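Side-chain contacts in acetyltransferase, GNAT family (Streptococcus agalactiae 2603V/R, PDB 2Q7B), which probably transfers an acetyl group from acetyl-coenzyme A to an amino group of an acceptor that has not been identified, like other GNAT-family enzymes: residues Lys99-Tyr104 against His146-Asn151; Lys117-Phe122 against Glu150-Lys155; Trp74-Leu77 against Val82-Ser85; Thr95-Lys100 against Val164-Pro169. One frame throughout, in Å; residues are numbered along the deposited sequence.

Contact 1: Lys99-Tyr104 against His146-Asn151; sequences KKFFTY and HFFYEN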
# COMPACT_ATOMS: atom_id res chain seq x y z
N LYS A 99 -7.55 14.62 -8.09
CA LYS A 99 -7.16 13.82 -6.93
C LYS A 99 -5.85 13.11 -7.17
O LYS A 99 -5.36 13.03 -8.29
CB LYS A 99 -8.19 12.71 -6.69
CG LYS A 99 -9.56 13.15 -6.23
CD LYS A 99 -10.53 11.97 -6.13
CE LYS A 99 -10.19 10.97 -5.02
NZ LYS A 99 -10.23 11.61 -3.70
N LYS A 100 -5.31 12.57 -6.08
CA LYS A 100 -4.11 11.76 -6.06
C LYS A 100 -2.97 12.35 -6.89
O LYS A 100 -2.33 11.64 -7.66
CB LYS A 100 -4.44 10.35 -6.51
CG LYS A 100 -5.55 9.68 -5.67
CD LYS A 100 -5.24 9.64 -4.18
CE LYS A 100 -6.40 9.08 -3.38
NZ LYS A 100 -6.55 9.80 -2.08
N PHE A 101 -2.72 13.64 -6.67
CA PHE A 101 -1.69 14.35 -7.39
C PHE A 101 -0.39 14.34 -6.59
O PHE A 101 -0.25 15.06 -5.61
CB PHE A 101 -2.18 15.75 -7.70
CG PHE A 101 -1.22 16.61 -8.48
CD1 PHE A 101 -0.28 16.07 -9.36
CD2 PHE A 101 -1.37 17.97 -8.44
CE1 PHE A 101 0.55 16.89 -10.08
CE2 PHE A 101 -0.57 18.78 -9.18
CZ PHE A 101 0.40 18.23 -9.99
N PHE A 102 0.56 13.52 -7.01
CA PHE A 102 1.82 13.35 -6.28
C PHE A 102 3.00 13.25 -7.22
O PHE A 102 2.85 12.76 -8.34
CB PHE A 102 1.78 12.05 -5.45
CG PHE A 102 0.64 12.00 -4.46
CD1 PHE A 102 0.66 12.79 -3.33
CD2 PHE A 102 -0.44 11.13 -4.66
CE1 PHE A 102 -0.38 12.74 -2.42
CE2 PHE A 102 -1.47 11.08 -3.75
CZ PHE A 102 -1.45 11.90 -2.63
N THR A 103 4.15 13.74 -6.76
CA THR A 103 5.40 13.65 -7.51
C THR A 103 6.54 13.49 -6.53
O THR A 103 6.49 14.06 -5.46
CB THR A 103 5.69 14.93 -8.37
OG1 THR A 103 5.70 16.08 -7.52
CG2 THR A 103 4.65 15.16 -9.43
N TYR A 104 7.56 12.71 -6.87
CA TYR A 104 8.75 12.67 -6.01
C TYR A 104 9.45 14.05 -6.17
O TYR A 104 9.42 14.63 -7.25
CB TYR A 104 9.69 11.48 -6.32
CG TYR A 104 9.24 10.16 -5.70
CD1 TYR A 104 9.03 10.03 -4.32
CD2 TYR A 104 9.07 9.02 -6.50
CE1 TYR A 104 8.62 8.81 -3.76
CE2 TYR A 104 8.65 7.82 -5.95
CZ TYR A 104 8.44 7.71 -4.59
OH TYR A 104 8.06 6.49 -4.09
N HIS A 146 0.05 25.23 -2.96
CA HIS A 146 -0.87 26.36 -3.19
C HIS A 146 -0.37 27.33 -4.27
O HIS A 146 -1.18 27.86 -5.03
CB HIS A 146 -1.11 27.19 -1.92
CG HIS A 146 -1.64 26.41 -0.77
ND1 HIS A 146 -1.45 26.79 0.54
CD2 HIS A 146 -2.31 25.23 -0.72
CE1 HIS A 146 -2.02 25.91 1.34
NE2 HIS A 146 -2.54 24.95 0.61
N PHE A 147 0.94 27.58 -4.31
CA PHE A 147 1.49 28.50 -5.33
C PHE A 147 1.52 27.77 -6.68
O PHE A 147 1.26 28.37 -7.71
CB PHE A 147 2.87 29.02 -4.91
CG PHE A 147 3.26 30.34 -5.56
CD1 PHE A 147 2.43 31.46 -5.44
CD2 PHE A 147 4.47 30.48 -6.23
CE1 PHE A 147 2.78 32.68 -6.02
CE2 PHE A 147 4.83 31.70 -6.80
CZ PHE A 147 3.99 32.80 -6.70
N PHE A 148 1.83 26.48 -6.65
CA PHE A 148 1.78 25.65 -7.85
C PHE A 148 0.36 25.68 -8.46
O PHE A 148 0.23 25.95 -9.65
CB PHE A 148 2.22 24.19 -7.58
CG PHE A 148 2.04 23.28 -8.76
CD1 PHE A 148 3.02 23.18 -9.73
CD2 PHE A 148 0.86 22.57 -8.94
CE1 PHE A 148 2.83 22.38 -10.85
CE2 PHE A 148 0.68 21.78 -10.06
CZ PHE A 148 1.67 21.69 -11.01
N TYR A 149 -0.67 25.43 -7.66
CA TYR A 149 -2.07 25.46 -8.15
C TYR A 149 -2.50 26.82 -8.68
O TYR A 149 -3.20 26.89 -9.68
CB TYR A 149 -3.09 25.00 -7.10
CG TYR A 149 -2.97 23.53 -6.73
CD1 TYR A 149 -3.12 22.54 -7.69
CD2 TYR A 149 -2.73 23.15 -5.42
CE1 TYR A 149 -3.00 21.21 -7.35
CE2 TYR A 149 -2.59 21.83 -5.07
CZ TYR A 149 -2.73 20.86 -6.03
OH TYR A 149 -2.62 19.55 -5.65
N GLU A 150 -2.10 27.89 -8.03
CA GLU A 150 -2.44 29.25 -8.47
C GLU A 150 -1.81 29.58 -9.83
O GLU A 150 -2.42 30.28 -10.65
CB GLU A 150 -2.07 30.26 -7.38
CG GLU A 150 -2.99 30.13 -6.17
CD GLU A 150 -2.45 30.78 -4.91
OE1 GLU A 150 -1.45 31.54 -4.98
OE2 GLU A 150 -3.03 30.51 -3.84
N ASN A 151 -0.59 29.06 -10.04
CA ASN A 151 0.13 29.18 -11.33
C ASN A 151 -0.49 28.31 -12.44
O ASN A 151 -0.13 28.48 -13.60
CB ASN A 151 1.62 28.84 -11.19
CG ASN A 151 2.42 29.94 -10.51
OD1 ASN A 151 3.14 29.68 -9.55
ND2 ASN A 151 2.31 31.17 -11.02

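Contact 2: Lys117-Phe122 against Glu150-Lys155; sequences KLFERF and ENQGFK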
# COMPACT_ATOMS: atom_id res chain seq x y z
N LYS A 117 3.46 18.76 -16.13
CA LYS A 117 3.22 17.78 -17.18
C LYS A 117 2.04 16.87 -16.84
O LYS A 117 1.28 16.49 -17.72
CB LYS A 117 4.48 16.95 -17.44
CG LYS A 117 5.58 17.75 -18.09
CD LYS A 117 6.88 17.01 -18.14
CE LYS A 117 7.92 17.79 -18.96
NZ LYS A 117 9.25 17.16 -18.75
N LEU A 118 1.90 16.52 -15.57
CA LEU A 118 0.78 15.70 -15.10
C LEU A 118 -0.51 16.52 -15.20
O LEU A 118 -1.52 16.05 -15.73
CB LEU A 118 1.01 15.21 -13.67
CG LEU A 118 1.98 14.05 -13.52
CD1 LEU A 118 2.45 13.91 -12.10
CD2 LEU A 118 1.34 12.75 -14.01
N PHE A 119 -0.45 17.74 -14.69
CA PHE A 119 -1.56 18.67 -14.73
C PHE A 119 -2.03 18.96 -16.18
O PHE A 119 -3.23 19.09 -16.44
CB PHE A 119 -1.20 19.97 -14.01
CG PHE A 119 -2.32 20.91 -13.97
CD1 PHE A 119 -3.36 20.68 -13.10
CD2 PHE A 119 -2.39 21.98 -14.87
CE1 PHE A 119 -4.45 21.52 -13.09
CE2 PHE A 119 -3.48 22.84 -14.87
CZ PHE A 119 -4.51 22.62 -13.98
N GLU A 120 -1.09 19.05 -17.13
CA GLU A 120 -1.42 19.22 -18.54
C GLU A 120 -2.15 18.02 -19.12
O GLU A 120 -3.08 18.19 -19.91
CB GLU A 120 -0.16 19.50 -19.38
CG GLU A 120 0.34 20.93 -19.27
CD GLU A 120 1.74 21.14 -19.86
OE1 GLU A 120 2.30 20.19 -20.47
OE2 GLU A 120 2.28 22.25 -19.71
N ARG A 121 -1.74 16.81 -18.75
CA ARG A 121 -2.39 15.60 -19.25
C ARG A 121 -3.82 15.49 -18.70
O ARG A 121 -4.77 15.13 -19.44
CB ARG A 121 -1.57 14.36 -18.92
CG ARG A 121 -2.24 13.07 -19.34
CD ARG A 121 -2.25 12.89 -20.84
NE ARG A 121 -0.97 12.32 -21.22
CZ ARG A 121 -0.74 11.03 -21.48
NH1 ARG A 121 -1.72 10.11 -21.48
NH2 ARG A 121 0.50 10.67 -21.79
N PHE A 122 -3.97 15.78 -17.40
CA PHE A 122 -5.26 15.85 -16.73
C PHE A 122 -6.17 16.76 -17.53
O PHE A 122 -7.33 16.43 -17.80
CB PHE A 122 -5.08 16.42 -15.32
CG PHE A 122 -6.37 16.67 -14.56
CD1 PHE A 122 -7.07 17.85 -14.72
CD2 PHE A 122 -6.85 15.74 -13.67
CE1 PHE A 122 -8.25 18.10 -14.03
CE2 PHE A 122 -8.02 15.98 -12.97
CZ PHE A 122 -8.72 17.17 -13.15
N GLU A 150 -2.10 27.89 -8.03
CA GLU A 150 -2.44 29.25 -8.47
C GLU A 150 -1.81 29.58 -9.83
O GLU A 150 -2.42 30.28 -10.65
CB GLU A 150 -2.07 30.26 -7.38
CG GLU A 150 -2.99 30.13 -6.17
CD GLU A 150 -2.45 30.78 -4.91
OE1 GLU A 150 -1.45 31.54 -4.98
OE2 GLU A 150 -3.03 30.51 -3.84
N ASN A 151 -0.59 29.06 -10.04
CA ASN A 151 0.13 29.18 -11.33
C ASN A 151 -0.49 28.31 -12.44
O ASN A 151 -0.13 28.48 -13.60
CB ASN A 151 1.62 28.84 -11.19
CG ASN A 151 2.42 29.94 -10.51
OD1 ASN A 151 3.14 29.68 -9.55
ND2 ASN A 151 2.31 31.17 -11.02
N GLN A 152 -1.36 27.36 -12.09
CA GLN A 152 -2.07 26.58 -13.10
C GLN A 152 -3.45 27.19 -13.29
O GLN A 152 -4.29 26.59 -13.95
CB GLN A 152 -2.21 25.11 -12.71
CG GLN A 152 -0.94 24.39 -12.20
CD GLN A 152 0.30 24.68 -13.02
OE1 GLN A 152 0.27 24.66 -14.26
NE2 GLN A 152 1.42 24.95 -12.34
N GLY A 153 -3.69 28.38 -12.71
CA GLY A 153 -4.96 29.08 -12.82
C GLY A 153 -6.07 28.76 -11.84
O GLY A 153 -7.21 29.16 -12.09
N PHE A 154 -5.79 28.05 -10.74
CA PHE A 154 -6.82 27.75 -9.72
C PHE A 154 -6.97 28.88 -8.72
O PHE A 154 -5.95 29.44 -8.29
CB PHE A 154 -6.49 26.51 -8.89
CG PHE A 154 -6.75 25.24 -9.59
CD1 PHE A 154 -5.84 24.77 -10.50
CD2 PHE A 154 -7.89 24.49 -9.33
CE1 PHE A 154 -6.06 23.62 -11.16
CE2 PHE A 154 -8.12 23.32 -10.00
CZ PHE A 154 -7.20 22.87 -10.92
N LYS A 155 -8.22 29.17 -8.34
CA LYS A 155 -8.53 30.20 -7.35
C LYS A 155 -9.13 29.49 -6.14
O LYS A 155 -9.82 28.50 -6.30
CB LYS A 155 -9.52 31.21 -7.93

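Contact 3: Trp74-Leu77 against Val82-Ser85; sequences WIAL and VVGS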
# COMPACT_ATOMS: atom_id res chain seq x y z
N TRP A 74 -3.62 8.62 -14.05
CA TRP A 74 -2.36 8.57 -14.77
C TRP A 74 -1.17 8.36 -13.85
O TRP A 74 -1.13 8.87 -12.74
CB TRP A 74 -2.10 9.87 -15.54
CG TRP A 74 -3.12 10.21 -16.60
CD1 TRP A 74 -3.06 9.89 -17.93
CD2 TRP A 74 -4.34 10.95 -16.42
NE1 TRP A 74 -4.15 10.39 -18.58
CE2 TRP A 74 -4.96 11.04 -17.69
CE3 TRP A 74 -4.97 11.54 -15.31
CZ2 TRP A 74 -6.17 11.70 -17.88
CZ3 TRP A 74 -6.16 12.21 -15.51
CH2 TRP A 74 -6.76 12.28 -16.79
N ILE A 75 -0.18 7.65 -14.37
CA ILE A 75 1.08 7.49 -13.67
C ILE A 75 2.24 8.00 -14.54
O ILE A 75 2.25 7.82 -15.76
CB ILE A 75 1.35 6.02 -13.21
CG1 ILE A 75 1.21 5.05 -14.40
CG2 ILE A 75 0.45 5.65 -12.03
CD1 ILE A 75 1.53 3.60 -14.07
N ALA A 76 3.20 8.67 -13.90
CA ALA A 76 4.43 9.09 -14.56
C ALA A 76 5.45 8.04 -14.23
O ALA A 76 5.62 7.67 -13.06
CB ALA A 76 4.91 10.43 -14.05
N LEU A 77 6.15 7.58 -15.25
CA LEU A 77 7.17 6.56 -15.10
C LEU A 77 8.54 7.07 -15.54
O LEU A 77 8.65 7.69 -16.59
CB LEU A 77 6.80 5.37 -15.97
CG LEU A 77 5.44 4.73 -15.67
CD1 LEU A 77 4.93 3.94 -16.83
CD2 LEU A 77 5.54 3.87 -14.45
N VAL A 82 7.24 4.19 -11.08
CA VAL A 82 6.25 5.24 -10.83
C VAL A 82 6.89 6.34 -9.98
O VAL A 82 7.38 6.08 -8.90
CB VAL A 82 5.00 4.71 -10.11
CG1 VAL A 82 4.05 5.85 -9.74
CG2 VAL A 82 4.27 3.68 -10.96
N VAL A 83 6.88 7.55 -10.52
CA VAL A 83 7.44 8.72 -9.84
C VAL A 83 6.45 9.89 -9.71
O VAL A 83 6.76 10.89 -9.06
CB VAL A 83 8.78 9.17 -10.47
CG1 VAL A 83 9.83 8.08 -10.27
CG2 VAL A 83 8.64 9.53 -11.94
N GLY A 84 5.25 9.74 -10.27
CA GLY A 84 4.22 10.75 -10.18
C GLY A 84 2.88 10.15 -10.50
O GLY A 84 2.81 9.07 -11.11
N SER A 85 1.82 10.83 -10.07
CA SER A 85 0.47 10.39 -10.35
C SER A 85 -0.49 11.58 -10.36
O SER A 85 -0.21 12.62 -9.77
CB SER A 85 0.00 9.35 -9.30
OG SER A 85 -0.15 9.90 -7.99

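Contact 4: Thr95-Lys100 against Val164-Pro169; sequences TAVLKK and VDYIFP. With FLC (citrate anion), chain C.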
# COMPACT_ATOMS: atom_id res chain seq x y z
N THR A 95 -18.62 18.94 -13.65
CA THR A 95 -17.60 18.99 -12.60
C THR A 95 -16.78 17.72 -12.42
O THR A 95 -17.30 16.62 -12.44
CB THR A 95 -18.29 19.31 -11.25
OG1 THR A 95 -18.95 20.57 -11.37
CG2 THR A 95 -17.29 19.38 -10.10
N ALA A 96 -15.47 17.91 -12.26
CA ALA A 96 -14.54 16.83 -11.96
C ALA A 96 -13.65 17.27 -10.81
O ALA A 96 -13.43 18.46 -10.60
CB ALA A 96 -13.73 16.49 -13.17
N VAL A 97 -13.15 16.29 -10.06
CA VAL A 97 -12.24 16.52 -8.96
C VAL A 97 -10.85 16.06 -9.40
O VAL A 97 -10.71 15.02 -10.03
CB VAL A 97 -12.64 15.70 -7.69
CG1 VAL A 97 -11.73 16.03 -6.50
CG2 VAL A 97 -14.09 15.97 -7.33
N LEU A 98 -9.83 16.86 -9.08
CA LEU A 98 -8.43 16.53 -9.32
C LEU A 98 -7.96 15.88 -8.01
O LEU A 98 -8.02 16.51 -6.95
CB LEU A 98 -7.65 17.79 -9.68
CG LEU A 98 -6.19 17.64 -10.14
CD1 LEU A 98 -5.77 18.85 -10.97
CD2 LEU A 98 -5.26 17.41 -8.97
N LYS A 99 -7.55 14.62 -8.09
CA LYS A 99 -7.16 13.82 -6.93
C LYS A 99 -5.85 13.11 -7.17
O LYS A 99 -5.36 13.03 -8.29
CB LYS A 99 -8.19 12.71 -6.69
CG LYS A 99 -9.56 13.15 -6.23
CD LYS A 99 -10.53 11.97 -6.13
CE LYS A 99 -10.19 10.97 -5.02
NZ LYS A 99 -10.23 11.61 -3.70
N LYS A 100 -5.31 12.57 -6.08
CA LYS A 100 -4.11 11.76 -6.06
C LYS A 100 -2.97 12.35 -6.89
O LYS A 100 -2.33 11.64 -7.66
CB LYS A 100 -4.44 10.35 -6.51
CG LYS A 100 -5.55 9.68 -5.67
CD LYS A 100 -5.24 9.64 -4.18
CE LYS A 100 -6.40 9.08 -3.38
NZ LYS A 100 -6.55 9.80 -2.08
N VAL A 164 -21.18 21.24 -4.49
CA VAL A 164 -20.67 20.17 -5.33
C VAL A 164 -21.09 18.81 -4.73
O VAL A 164 -21.15 18.65 -3.51
CB VAL A 164 -19.13 20.34 -5.50
CG1 VAL A 164 -18.41 20.21 -4.13
CG2 VAL A 164 -18.55 19.34 -6.49
N ASP A 165 -21.39 17.84 -5.58
CA ASP A 165 -21.83 16.51 -5.13
C ASP A 165 -20.60 15.68 -4.76
O ASP A 165 -20.35 14.63 -5.34
CB ASP A 165 -22.65 15.83 -6.24
CG ASP A 165 -23.38 14.58 -5.76
OD1 ASP A 165 -23.72 14.48 -4.57
OD2 ASP A 165 -23.64 13.69 -6.61
N TYR A 166 -19.87 16.16 -3.77
CA TYR A 166 -18.62 15.55 -3.36
C TYR A 166 -18.28 16.05 -1.99
O TYR A 166 -18.51 17.21 -1.67
CB TYR A 166 -17.52 15.94 -4.35
CG TYR A 166 -16.19 15.31 -4.08
CD1 TYR A 166 -15.94 13.99 -4.43
CD2 TYR A 166 -15.16 16.05 -3.50
CE1 TYR A 166 -14.71 13.41 -4.19
CE2 TYR A 166 -13.95 15.48 -3.26
CZ TYR A 166 -13.72 14.16 -3.61
OH TYR A 166 -12.48 13.61 -3.37
N ILE A 167 -17.73 15.17 -1.16
CA ILE A 167 -17.33 15.53 0.19
C ILE A 167 -15.82 15.41 0.27
O ILE A 167 -15.25 14.33 -0.02
CB ILE A 167 -17.99 14.63 1.26
CG1 ILE A 167 -19.52 14.59 1.12
CG2 ILE A 167 -17.61 15.11 2.67
CD1 ILE A 167 -20.22 15.77 1.59
N PHE A 168 -15.17 16.51 0.63
CA PHE A 168 -13.73 16.56 0.81
C PHE A 168 -13.41 15.97 2.19
O PHE A 168 -14.21 16.11 3.13
CB PHE A 168 -13.21 18.00 0.72
CG PHE A 168 -13.53 18.68 -0.58
CD1 PHE A 168 -12.76 18.46 -1.71
CD2 PHE A 168 -14.63 19.50 -0.69
CE1 PHE A 168 -13.09 19.08 -2.92
CE2 PHE A 168 -14.95 20.11 -1.90
CZ PHE A 168 -14.18 19.89 -3.01
N PRO A 169 -12.23 15.34 2.34
CA PRO A 169 -11.90 14.73 3.63
C PRO A 169 -11.90 15.74 4.78
O PRO A 169 -11.65 16.94 4.57
CB PRO A 169 -10.52 14.11 3.40
CG PRO A 169 -9.99 14.75 2.17
CD PRO A 169 -11.16 15.16 1.35
CAC FLC C . -4.89 13.14 -0.71
CA FLC C . -6.06 14.09 -0.59
CB FLC C . -7.27 13.61 -1.40
CBC FLC C . -6.82 13.32 -2.83
CG FLC C . -8.32 14.72 -1.36
CGC FLC C . -9.70 14.38 -1.92
OA1 FLC C . -3.74 13.46 -0.27
OA2 FLC C . -5.12 12.03 -1.26
OB1 FLC C . -7.06 12.22 -3.36
OB2 FLC C . -6.17 14.20 -3.43
OG1 FLC C . -10.14 13.25 -1.65
OG2 FLC C . -10.36 15.21 -2.62
OHB FLC C . -7.81 12.41 -0.83

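Contact 1: Lys99-Tyr104 against His146-Asn151
Phe-101 turns one edge of its ring to two aromatic side chains of helix 143-150, Phe-148 and Tyr-149. CE2 of Phe-101 lies 3.4 Å from CE2 of Phe-148. Next along the same edge, CD2 of Phe-101 lies 3.4 Å from OH of Tyr-149. Both partners sit near the plane of the Phe-101 ring. Phe-101 and Phe-148 approach from opposite directions. Their centroids are 5.6 Å apart and their planes meet at 53°, so the pair is neither a stack nor a T-shape. Tyr-149 runs alongside instead, passing Phe-101 in the opposite sense. Its CE1 is 3.8 Å from Phe-101 CD2. In Phe-101 the ring carbon CG is anti to the backbone N (chi1 -178°). This carries the ring towards the helix; the CA atoms of Phe-101 and Tyr-149, the closest pair, are 11.1 Å apart. No hydrogen bond crosses the contact. It rests on the edge of the Phe-101 ring, on the Phe-148 ring and on the phenol end of Tyr-149, with 128 Å² buried in all. The three rings join strand 95-103 of the mixed sheet to the helix that follows strand 133-139. Leu-118 of helix 114-128 and Ile-86 of strand 81-90 also pack on Phe-101. Phe-148 leans on Arg-116 of helix 114-128, while Tyr-149 rests on Leu-136 and Thr-138 of strand 133-139.

Contact 2: Lys117-Phe122 against Glu150-Lys155
Gln-152 packs against Phe-119 with the aliphatic part of its chain, and its amide nitrogen is engaged by its own helix end. CB of Gln-152 stands over one face of the Phe-119 ring, 3.8 Å from the centroid and 27° off the normal, which is a CH-pi contact. The nearest ring atom, Phe-119 CE2, is 3.4 Å from that CB. The Gln-152 chain is bent at chi2 (-44°), which folds the amide back; NE2 is hydrogen-bonded to Phe-148 O. Phe-154 meets Phe-119 differently. CE1 of Phe-119 touches CE1 of Phe-154 at 3.3 Å, near the plane of the Phe-154 ring. The two rings meet at their rims, planes 65° apart. One phenylalanine thus has a methylene over its face and a second ring at its rim. The backbone sets this up. Helix 143-150 closes with a Schellman motif, with Gly-153 (positive phi) at C-prime. Gly-153 N bonds to Glu-150 O at 3.1 Å, and Phe-154 N is 3.0 Å from Tyr-149 O. Gln-152 and Phe-154 flank the glycine, and the turn directs both at helix 114-128. Phe-119 also packs on Leu-98, and Phe-154 on Ile-134 and Leu-136, so the cluster reaches the sheet. With no hydrogen bond between the two segments, the chemistry is apolar: polar bonds shape the helix end, and aromatic and aliphatic surfaces hold it to the neighbouring helix.

Contact 3: Trp74-Leu77 against Val82-Ser85
Ala-76 is paired with two residues at once, Val-83 and Gly-84, in a classic beta bulge of an antiparallel hairpin, and here the packing is tight. Two strong bonds hold it. Ala-76 N donates to Gly-84 O at 2.8 Å, nearly straight at the hydrogen (172°) but from above the carbonyl plane. Val-83 N donates to Ala-76 O, also at 2.8 Å. Gly-84 N adds a weak bond to the same Ala-76 O at 3.5 Å, so this one oxygen receives two backbone N-H groups. Gly-84 has no side chain, and Ala-76 CB comes within 3.9 Å of its N. Next to the bulge, Leu-77 pairs with Val-82, and Leu-77 CD2 packs on Val-82 CG2 at 3.7 Å. The Val-82 methyl CG2 is anti to the carbonyl carbon, which turns it to the leucine. Toward Trp-74 the side-chain packing loosens, although all eight residues are buried. Ile-75 reaches back to Val-82, its CD1 4.1 Å from Val-82 CG2, and crosses it at about a right angle. The backbones stay close: Trp-74 O takes a CA-H contact from Ser-85 CA at 3.3 Å, while the indole leads away from residues 82-85. The Ser-85 hydroxyl OG bonds to Lys-100 O of the next strand. The hairpin lies between strands 20-24 and 95-103. Ile-75, Leu-77, Val-82 and Ser-85 face helix 29-46, meeting His-31 and Leu-35. Ala-76 and Val-83 touch Leu-114 of helix 114-128, and the Trp-74 indole meets Phe-125 edge-to-face.

Contact 4: Thr95-Lys100 against Val164-Pro169
A citrate-filled pocket lies where strand 95-103 meets the loop 164-169, and Lys-99 and Tyr-166 join across its wall. Lys-99 NZ donates to Tyr-166 OH at 3.0 Å, close to the plane of the phenol ring. That hydroxyl in turn donates to citrate OG2 at 2.8 Å. The lysine chain bends at chi3 (68°) and chi4, which curls NZ toward the anion, where it bonds OB1 at 3.2 Å and lies 2.6 Å from OG1. Lys-100 grips the anion from the strand as well. Its NZ bonds OB1 and OA2, each at 2.8 Å, and its backbone N donates to both OB1 and OB2. Val-97 CG2 stands over the centre of one face of the Tyr-166 ring, 3.8 Å from the centroid and 5° off the normal, a CH-pi contact. Further out, Thr-95 CG2 touches Val-164 CG2 at 3.8 Å. Pro-169 and Gln-43 also meet the citrate. The anion probably came from the crystallisation liquor. Its place beside the central strand is consistent with the substrate cleft of GNAT enzymes. Two lysines, a backbone N-H and a tyrosine hydroxyl make a site suited to carboxylates. Tyr-166 OH takes one bond from Lys-99 and gives one to citrate, so the lysine helps fix the hydroxyl's position.

In the fold
Contact 3 comes first along the chain and closes the hairpin 72-78/81-90. Contacts 1 and 4 then both start from strand 95-103, sharing Lys-99 and Lys-100, with centres about 15 Å apart. Contact 2 joins helix 114-128 to the residues that end helix 143-150, and its centre is about 8 Å from that of contact 1. Contacts 3 and 4 are farthest apart, about 20 Å between centres and on opposite sides of the chain's centre. Strand 95-103, fourth of seven in the mixed sheet, neighbours strand 81-90. Its Leu-98 packs on Phe-119 and Phe-122 of contact 2, so it runs from the aromatic packing to the citrate site, probably part of the substrate cleft.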